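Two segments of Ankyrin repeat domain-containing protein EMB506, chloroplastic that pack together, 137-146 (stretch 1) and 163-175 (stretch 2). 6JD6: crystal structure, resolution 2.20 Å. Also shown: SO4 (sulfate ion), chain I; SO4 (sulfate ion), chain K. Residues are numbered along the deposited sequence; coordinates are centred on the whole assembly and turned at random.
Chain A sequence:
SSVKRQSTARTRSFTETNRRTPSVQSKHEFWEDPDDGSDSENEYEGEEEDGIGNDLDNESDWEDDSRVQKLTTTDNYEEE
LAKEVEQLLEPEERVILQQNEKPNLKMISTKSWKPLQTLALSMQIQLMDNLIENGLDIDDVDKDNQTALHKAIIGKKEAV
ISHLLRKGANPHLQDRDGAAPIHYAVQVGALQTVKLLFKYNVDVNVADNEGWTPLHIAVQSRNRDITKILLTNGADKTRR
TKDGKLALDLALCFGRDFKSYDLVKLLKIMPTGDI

Stretch 1 (137-146) DIDDVDKDNQ
Stretch 2 163-175: HLLRKGANPHLQD

Stretch 1 has no regular helix or strand; two type I beta turns, Asp137 to Asp140 and Asp142 to Asn145, shape it. Stretch 2 opens with the last helical turn, through Arg166, and ends it in a Schellman motif: Gly168 takes phi/psi of 98/16, while Ala169 N bonds to Leu164 O (2.9 Å) and Gly168 N to Leu165 O (3.1 Å). At these angles a CB would jam against the preceding carbonyl O, so glycine suits the site. The chain then runs on extended at Ala169 and Asn170 (-58/136, -75/116). From Ala169 to Asp175, stretch 2 runs in the same direction as stretch 1, with CA atoms 6.0 Å apart at Ile138 and Ala169 and 4.7 Å apart at Asn145 and Asp175; the two stretches together bury 449 Å².

Ile138 points toward the helix end with both chi angles t. Its CD1 lies 3.9 Å from Leu164 CD2 and 3.8 Å from Ala169 CB, so the aliphatic side chain packs against two apolar side chains at the helix end, and its CD1 also touches the backbone there, 3.8 Å from both Leu164 O and Ala169 N.

Beside it, Asp139 (chi1 m) serves as a polar hub. Its OD1 accepts a hydrogen bond from Asn170 N (3.0 Å, 166°), and three waters extend the link: water 1 donates to Asp139 OD1 and Asn170 O, water 2 to Asp139 OD2 and Gly168 O, and water 3 to Asp139 OD2 while accepting from Asn170 ND2. A short carboxylate can serve all these donors at once. Leu173 CD1 packs 4.1 Å from Asp139 CB.

At the far end, Asp175 (chi1 p) is buried against the second turn. Gln146, with chi1 m and chi2 t, reaches across so that its NE2 donates to Asp175 OD2 (3.0 Å, 168°). Asp175 CA makes a CA-H...O contact with Asn145 O (3.5 Å), and water 4 donates to both Asn145 O and Gln174 O. Asn145 suits its left-handed backbone (54/30), which asparagine tolerates well.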

ATOM      1  N   ASP A 137     -17.043 -10.971  -3.799  1.00 47.56           N
ATOM      2  CA  ASP A 137     -16.345 -11.764  -2.794  1.00 47.51           C
ATOM      3  C   ASP A 137     -15.359 -10.884  -2.031  1.00 45.73           C
ATOM      4  O   ASP A 137     -14.563 -10.166  -2.632  1.00 45.11           O
ATOM      5  CB  ASP A 137     -15.628 -12.941  -3.466  1.00 50.79           C
ATOM      6  CG  ASP A 137     -14.855 -13.808  -2.482  1.00 53.36           C
ATOM      7  OD1 ASP A 137     -15.005 -13.630  -1.257  1.00 55.83           O
ATOM      8  OD2 ASP A 137     -14.097 -14.686  -2.944  1.00 53.59           O
ATOM      9  N   ILE A 138     -15.424 -10.931  -0.705  1.00 45.45           N
ATOM     10  CA  ILE A 138     -14.519 -10.142   0.126  1.00 43.15           C
ATOM     11  C   ILE A 138     -13.059 -10.536  -0.137  1.00 42.74           C
ATOM     12  O   ILE A 138     -12.154  -9.712  -0.023  1.00 41.90           O
ATOM     13  CB  ILE A 138     -14.874 -10.271   1.630  1.00 43.61           C
ATOM     14  CG1 ILE A 138     -14.074  -9.277   2.474  1.00 41.98           C
ATOM     15  CG2 ILE A 138     -14.684 -11.708   2.123  1.00 42.19           C
ATOM     16  CD1 ILE A 138     -14.560  -9.175   3.913  1.00 41.87           C
ATOM     17  N   ASP A 139     -12.846 -11.790  -0.526  1.00 42.45           N
ATOM     18  CA  ASP A 139     -11.510 -12.285  -0.843  1.00 43.31           C
ATOM     19  C   ASP A 139     -11.230 -12.293  -2.344  1.00 42.80           C
ATOM     20  O   ASP A 139     -10.398 -13.066  -2.821  1.00 42.69           O
ATOM     21  CB  ASP A 139     -11.310 -13.694  -0.280  1.00 44.96           C
ATOM     22  CG  ASP A 139     -11.366 -13.730   1.231  1.00 48.40           C
ATOM     23  OD1 ASP A 139     -10.827 -12.800   1.870  1.00 48.26           O
ATOM     24  OD2 ASP A 139     -11.949 -14.689   1.778  1.00 50.82           O
ATOM     25  N   ASP A 140     -11.935 -11.444  -3.085  1.00 44.13           N
ATOM     26  CA  ASP A 140     -11.653 -11.249  -4.504  1.00 46.28           C
ATOM     27  C   ASP A 140     -10.186 -10.858  -4.705  1.00 43.95           C
ATOM     28  O   ASP A 140      -9.682  -9.966  -4.025  1.00 42.83           O
ATOM     29  CB  ASP A 140     -12.571 -10.167  -5.076  1.00 46.48           C
ATOM     30  CG  ASP A 140     -12.307  -9.895  -6.540  1.00 48.86           C
ATOM     31  OD1 ASP A 140     -11.732  -8.829  -6.850  1.00 48.81           O
ATOM     32  OD2 ASP A 140     -12.667 -10.752  -7.377  1.00 49.78           O
ATOM     33  N   VAL A 141      -9.503 -11.535  -5.626  1.00 44.69           N
ATOM     34  CA  VAL A 141      -8.074 -11.296  -5.842  1.00 46.15           C
ATOM     35  C   VAL A 141      -7.783 -10.520  -7.126  1.00 49.84           C
ATOM     36  O   VAL A 141      -8.556 -10.570  -8.082  1.00 50.24           O
ATOM     37  CB  VAL A 141      -7.270 -12.613  -5.869  1.00 45.58           C
ATOM     38  CG1 VAL A 141      -7.300 -13.285  -4.504  1.00 45.58           C
ATOM     39  CG2 VAL A 141      -7.806 -13.545  -6.942  1.00 48.70           C
ATOM     40  N   ASP A 142      -6.660  -9.806  -7.146  1.00 51.21           N
ATOM     41  CA  ASP A 142      -6.250  -9.088  -8.349  1.00 49.03           C
ATOM     42  C   ASP A 142      -5.229  -9.876  -9.172  1.00 48.59           C
ATOM     43  O   ASP A 142      -5.103 -11.093  -9.027  1.00 49.38           O
ATOM     44  CB  ASP A 142      -5.742  -7.672  -8.026  1.00 47.07           C
ATOM     45  CG  ASP A 142      -4.480  -7.660  -7.165  1.00 49.54           C
ATOM     46  OD1 ASP A 142      -3.797  -8.702  -7.042  1.00 51.49           O
ATOM     47  OD2 ASP A 142      -4.160  -6.585  -6.613  1.00 48.06           O
ATOM     48  N   LYS A 143      -4.499  -9.167 -10.027  1.00 48.77           N
ATOM     49  CA  LYS A 143      -3.523  -9.785 -10.922  1.00 47.58           C
ATOM     50  C   LYS A 143      -2.337 -10.384 -10.165  1.00 44.77           C
ATOM     51  O   LYS A 143      -1.620 -11.231 -10.696  1.00 44.45           O
ATOM     52  CB  LYS A 143      -3.014  -8.747 -11.917  1.00 47.60           C
ATOM     53  CG  LYS A 143      -2.356  -7.554 -11.239  1.00 47.33           C
ATOM     54  CD  LYS A 143      -1.992  -6.475 -12.239  1.00 50.94           C
ATOM     55  CE  LYS A 143      -0.976  -5.513 -11.654  1.00 50.27           C
ATOM     56  NZ  LYS A 143      -1.475  -4.883 -10.410  1.00 53.88           N
ATOM     57  N   ASP A 144      -2.129  -9.925  -8.933  1.00 42.74           N
ATOM     58  CA  ASP A 144      -1.044 -10.415  -8.088  1.00 44.19           C
ATOM     59  C   ASP A 144      -1.579 -11.285  -6.955  1.00 43.69           C
ATOM     60  O   ASP A 144      -0.914 -11.461  -5.930  1.00 42.82           O
ATOM     61  CB  ASP A 144      -0.248  -9.243  -7.511  1.00 43.31           C
ATOM     62  CG  ASP A 144       0.520  -8.483  -8.576  1.00 46.08           C
ATOM     63  OD1 ASP A 144       0.974  -9.124  -9.550  1.00 46.33           O
ATOM     64  OD2 ASP A 144       0.668  -7.249  -8.441  1.00 47.56           O
ATOM     65  N   ASN A 145      -2.786 -11.812  -7.151  1.00 42.91           N
ATOM     66  CA  ASN A 145      -3.465 -12.646  -6.162  1.00 42.49           C
ATOM     67  C   ASN A 145      -3.593 -11.990  -4.785  1.00 40.17           C
ATOM     68  O   ASN A 145      -3.601 -12.672  -3.760  1.00 39.86           O
ATOM     69  CB  ASN A 145      -2.787 -14.014  -6.048  1.00 45.06           C
ATOM     70  CG  ASN A 145      -2.651 -14.707  -7.390  1.00 52.47           C
ATOM     71  OD1 ASN A 145      -1.618 -15.300  -7.693  1.00 56.72           O
ATOM     72  ND2 ASN A 145      -3.695 -14.629  -8.204  1.00 55.69           N
ATOM     73  N   GLN A 146      -3.686 -10.664  -4.770  1.00 37.37           N
ATOM     74  CA  GLN A 146      -3.880  -9.928  -3.526  1.00 37.82           C
ATOM     75  C   GLN A 146      -5.347  -9.580  -3.319  1.00 41.42           C
ATOM     76  O   GLN A 146      -6.054  -9.236  -4.268  1.00 42.37           O
ATOM     77  CB  GLN A 146      -3.050  -8.643  -3.515  1.00 36.68           C
ATOM     78  CG  GLN A 146      -1.543  -8.866  -3.463  1.00 40.46           C
ATOM     79  CD  GLN A 146      -0.771  -7.570  -3.283  1.00 43.52           C
ATOM     80  OE1 GLN A 146      -1.240  -6.496  -3.662  1.00 45.66           O
ATOM     81  NE2 GLN A 146       0.416  -7.664  -2.697  1.00 42.71           N
ATOM     82  N   HIS A 163     -11.865  -4.121  10.343  1.00 44.41           N
ATOM     83  CA  HIS A 163     -13.220  -4.247   9.815  1.00 43.97           C
ATOM     84  C   HIS A 163     -13.336  -5.459   8.897  1.00 41.90           C
ATOM     85  O   HIS A 163     -14.260  -6.258   9.027  1.00 44.11           O
ATOM     86  CB  HIS A 163     -13.632  -2.984   9.050  1.00 45.19           C
ATOM     87  CG  HIS A 163     -14.971  -3.094   8.389  1.00 45.65           C
ATOM     88  ND1 HIS A 163     -16.153  -2.848   9.053  1.00 47.89           N
ATOM     89  CD2 HIS A 163     -15.317  -3.444   7.127  1.00 45.91           C
ATOM     90  CE1 HIS A 163     -17.169  -3.033   8.230  1.00 47.46           C
ATOM     91  NE2 HIS A 163     -16.689  -3.395   7.053  1.00 47.32           N
ATOM     92  N   LEU A 164     -12.393  -5.582   7.966  1.00 39.54           N
ATOM     93  CA  LEU A 164     -12.356  -6.702   7.027  1.00 40.61           C
ATOM     94  C   LEU A 164     -12.265  -8.046   7.742  1.00 42.09           C
ATOM     95  O   LEU A 164     -12.960  -8.995   7.381  1.00 43.13           O
ATOM     96  CB  LEU A 164     -11.177  -6.551   6.062  1.00 38.34           C
ATOM     97  CG  LEU A 164     -11.313  -5.487   4.971  1.00 38.28           C
ATOM     98  CD1 LEU A 164      -9.997  -5.310   4.226  1.00 34.43           C
ATOM     99  CD2 LEU A 164     -12.426  -5.866   4.011  1.00 36.30           C
ATOM    100  N   LEU A 165     -11.407  -8.122   8.755  1.00 41.90           N
ATOM    101  CA  LEU A 165     -11.244  -9.350   9.531  1.00 41.89           C
ATOM    102  C   LEU A 165     -12.525  -9.721  10.263  1.00 45.83           C
ATOM    103  O   LEU A 165     -12.895 -10.893  10.319  1.00 49.01           O
ATOM    104  CB  LEU A 165     -10.083  -9.220  10.521  1.00 40.19           C
ATOM    105  CG  LEU A 165      -8.691  -9.185   9.884  1.00 41.64           C
ATOM    106  CD1 LEU A 165      -7.618  -8.869  10.914  1.00 41.32           C
ATOM    107  CD2 LEU A 165      -8.393 -10.506   9.197  1.00 41.49           C
ATOM    108  N   ARG A 166     -13.204  -8.723  10.822  1.00 46.95           N
ATOM    109  CA  ARG A 166     -14.466  -8.976  11.511  1.00 51.24           C
ATOM    110  C   ARG A 166     -15.529  -9.448  10.527  1.00 50.83           C
ATOM    111  O   ARG A 166     -16.408 -10.228  10.883  1.00 50.95           O
ATOM    112  CB  ARG A 166     -14.947  -7.737  12.271  1.00 53.87           C
ATOM    113  CG  ARG A 166     -14.186  -7.468  13.562  1.00 55.59           C
ATOM    114  CD  ARG A 166     -14.861  -6.386  14.398  1.00 56.94           C
ATOM    115  NE  ARG A 166     -14.963  -5.119  13.678  0.69 55.85           N
ATOM    116  CZ  ARG A 166     -14.001  -4.202  13.640  0.65 53.82           C
ATOM    117  NH1 ARG A 166     -12.860  -4.409  14.281  0.73 54.38           N
ATOM    118  NH2 ARG A 166     -14.178  -3.078  12.961  0.81 51.46           N
ATOM    119  N   LYS A 167     -15.433  -8.985   9.283  1.00 50.27           N
ATOM    120  CA  LYS A 167     -16.368  -9.400   8.240  1.00 53.98           C
ATOM    121  C   LYS A 167     -16.030 -10.753   7.603  1.00 54.35           C
ATOM    122  O   LYS A 167     -16.760 -11.235   6.736  1.00 56.29           O
ATOM    123  CB  LYS A 167     -16.504  -8.322   7.162  1.00 54.53           C
ATOM    124  CG  LYS A 167     -17.710  -7.431   7.370  1.00 62.21           C
ATOM    125  CD  LYS A 167     -18.142  -6.754   6.083  1.00 67.02           C
ATOM    126  CE  LYS A 167     -19.591  -6.305   6.187  1.00 71.89           C
ATOM    127  NZ  LYS A 167     -19.844  -5.586   7.469  1.00 74.74           N
ATOM    128  N   GLY A 168     -14.927 -11.362   8.030  1.00 50.27           N
ATOM    129  CA  GLY A 168     -14.589 -12.701   7.583  1.00 47.72           C
ATOM    130  C   GLY A 168     -13.580 -12.780   6.452  1.00 46.45           C
ATOM    131  O   GLY A 168     -13.445 -13.825   5.816  1.00 48.75           O
ATOM    132  N   ALA A 169     -12.870 -11.685   6.191  1.00 40.53           N
ATOM    133  CA  ALA A 169     -11.785 -11.716   5.217  1.00 39.49           C
ATOM    134  C   ALA A 169     -10.766 -12.768   5.645  1.00 41.96           C
ATOM    135  O   ALA A 169     -10.428 -12.870   6.824  1.00 41.93           O
ATOM    136  CB  ALA A 169     -11.127 -10.352   5.098  1.00 35.98           C
ATOM    137  N   ASN A 170     -10.306 -13.564   4.687  1.00 42.12           N
ATOM    138  CA  ASN A 170      -9.377 -14.651   4.971  1.00 41.66           C
ATOM    139  C   ASN A 170      -7.981 -14.089   5.238  1.00 40.74           C
ATOM    140  O   ASN A 170      -7.370 -13.490   4.353  1.00 40.62           O
ATOM    141  CB  ASN A 170      -9.359 -15.637   3.798  1.00 40.94           C
ATOM    142  CG  ASN A 170      -8.603 -16.916   4.107  1.00 44.23           C
ATOM    143  OD1 ASN A 170      -7.648 -16.927   4.883  1.00 43.80           O
ATOM    144  ND2 ASN A 170      -9.031 -18.010   3.489  1.00 47.99           N
ATOM    145  N   PRO A 171      -7.475 -14.277   6.469  1.00 38.44           N
ATOM    146  CA  PRO A 171      -6.175 -13.733   6.869  1.00 36.49           C
ATOM    147  C   PRO A 171      -5.013 -14.667   6.537  1.00 37.88           C
ATOM    148  O   PRO A 171      -3.867 -14.340   6.844  1.00 37.78           O
ATOM    149  CB  PRO A 171      -6.314 -13.617   8.387  1.00 36.90           C
ATOM    150  CG  PRO A 171      -7.187 -14.783   8.749  1.00 37.90           C
ATOM    151  CD  PRO A 171      -8.158 -14.951   7.591  1.00 39.10           C
ATOM    152  N   HIS A 172      -5.303 -15.806   5.916  1.00 39.96           N
ATOM    153  CA  HIS A 172      -4.285 -16.825   5.686  1.00 39.72           C
ATOM    154  C   HIS A 172      -3.742 -16.834   4.257  1.00 40.48           C
ATOM    155  O   HIS A 172      -2.703 -17.437   3.987  1.00 42.12           O
ATOM    156  CB  HIS A 172      -4.842 -18.211   6.017  1.00 41.83           C
ATOM    157  CG  HIS A 172      -5.501 -18.296   7.357  1.00 44.00           C
ATOM    158  ND1 HIS A 172      -4.793 -18.256   8.539  1.00 42.98           N
ATOM    159  CD2 HIS A 172      -6.805 -18.428   7.702  1.00 44.80           C
ATOM    160  CE1 HIS A 172      -5.633 -18.357   9.555  1.00 45.27           C
ATOM    161  NE2 HIS A 172      -6.859 -18.461   9.074  1.00 45.71           N
ATOM    162  N   LEU A 173      -4.447 -16.168   3.351  1.00 38.39           N
ATOM    163  CA  LEU A 173      -4.144 -16.230   1.922  1.00 38.68           C
ATOM    164  C   LEU A 173      -2.773 -15.676   1.546  1.00 37.01           C
ATOM    165  O   LEU A 173      -2.416 -14.558   1.917  1.00 36.16           O
ATOM    166  CB  LEU A 173      -5.228 -15.505   1.116  1.00 38.47           C
ATOM    167  CG  LEU A 173      -6.608 -16.164   1.151  1.00 41.83           C
ATOM    168  CD1 LEU A 173      -7.643 -15.308   0.427  1.00 42.10           C
ATOM    169  CD2 LEU A 173      -6.536 -17.555   0.549  1.00 41.17           C
ATOM    170  N   GLN A 174      -2.013 -16.462   0.792  1.00 36.86           N
ATOM    171  CA  GLN A 174      -0.742 -15.995   0.253  1.00 36.31           C
ATOM    172  C   GLN A 174      -0.950 -15.438  -1.146  1.00 37.44           C
ATOM    173  O   GLN A 174      -1.675 -16.026  -1.952  1.00 39.58           O
ATOM    174  CB  GLN A 174       0.270 -17.141   0.210  1.00 35.15           C
ATOM    175  CG  GLN A 174       0.872 -17.486   1.559  1.00 33.68           C
ATOM    176  CD  GLN A 174       1.659 -18.771   1.514  1.00 36.04           C
ATOM    177  OE1 GLN A 174       1.085 -19.853   1.588  1.00 41.35           O
ATOM    178  NE2 GLN A 174       2.976 -18.665   1.375  1.00 34.03           N
ATOM    179  N   ASP A 175      -0.322 -14.304  -1.441  1.00 34.67           N
ATOM    180  CA  ASP A 175      -0.446 -13.734  -2.774  1.00 34.94           C
ATOM    181  C   ASP A 175       0.517 -14.383  -3.768  1.00 37.70           C
ATOM    182  O   ASP A 175       1.107 -15.432  -3.484  1.00 39.49           O
ATOM    183  CB  ASP A 175      -0.330 -12.195  -2.764  1.00 32.93           C
ATOM    184  CG  ASP A 175       1.066 -11.686  -2.398  1.00 33.50           C
ATOM    185  OD1 ASP A 175       2.049 -12.460  -2.403  1.00 35.59           O
ATOM    186  OD2 ASP A 175       1.176 -10.473  -2.116  1.00 31.04           O
TER
HETATM  187  S   SO4 I 307     -17.872  -2.853  12.083  1.00131.15           S
HETATM  188  O1  SO4 I 307     -18.269  -2.665  13.477  1.00133.46           O
HETATM  189  O2  SO4 I 307     -17.371  -4.213  11.898  1.00130.41           O
HETATM  190  O3  SO4 I 307     -19.031  -2.638  11.221  1.00131.80           O
HETATM  191  O4  SO4 I 307     -16.824  -1.897  11.740  1.00128.76           O
HETATM  192  S   SO4 K 302       3.860  -5.372  -3.460  1.00133.44           S
HETATM  193  O1  SO4 K 302       4.685  -5.518  -2.262  1.00132.42           O
HETATM  194  O2  SO4 K 302       2.841  -6.418  -3.485  1.00134.25           O
HETATM  195  O3  SO4 K 302       3.201  -4.069  -3.445  1.00132.69           O
HETATM  196  O4  SO4 K 302       4.704  -5.486  -4.647  1.00133.87           O
HETATM  197  O   HOH W   1      -8.233 -11.812   2.407  1.00 35.45           O
HETATM  198  O   HOH W   2     -13.464 -15.251   3.553  1.00 59.43           O
HETATM  199  O   HOH W   3     -11.076 -17.436   1.028  1.00 61.37           O
HETATM  200  O   HOH W   4      -4.374 -14.859  -2.449  1.00 43.12           O
HETATM  201  O   HOH W   5      -1.166 -16.898  -4.719  1.00 51.45           O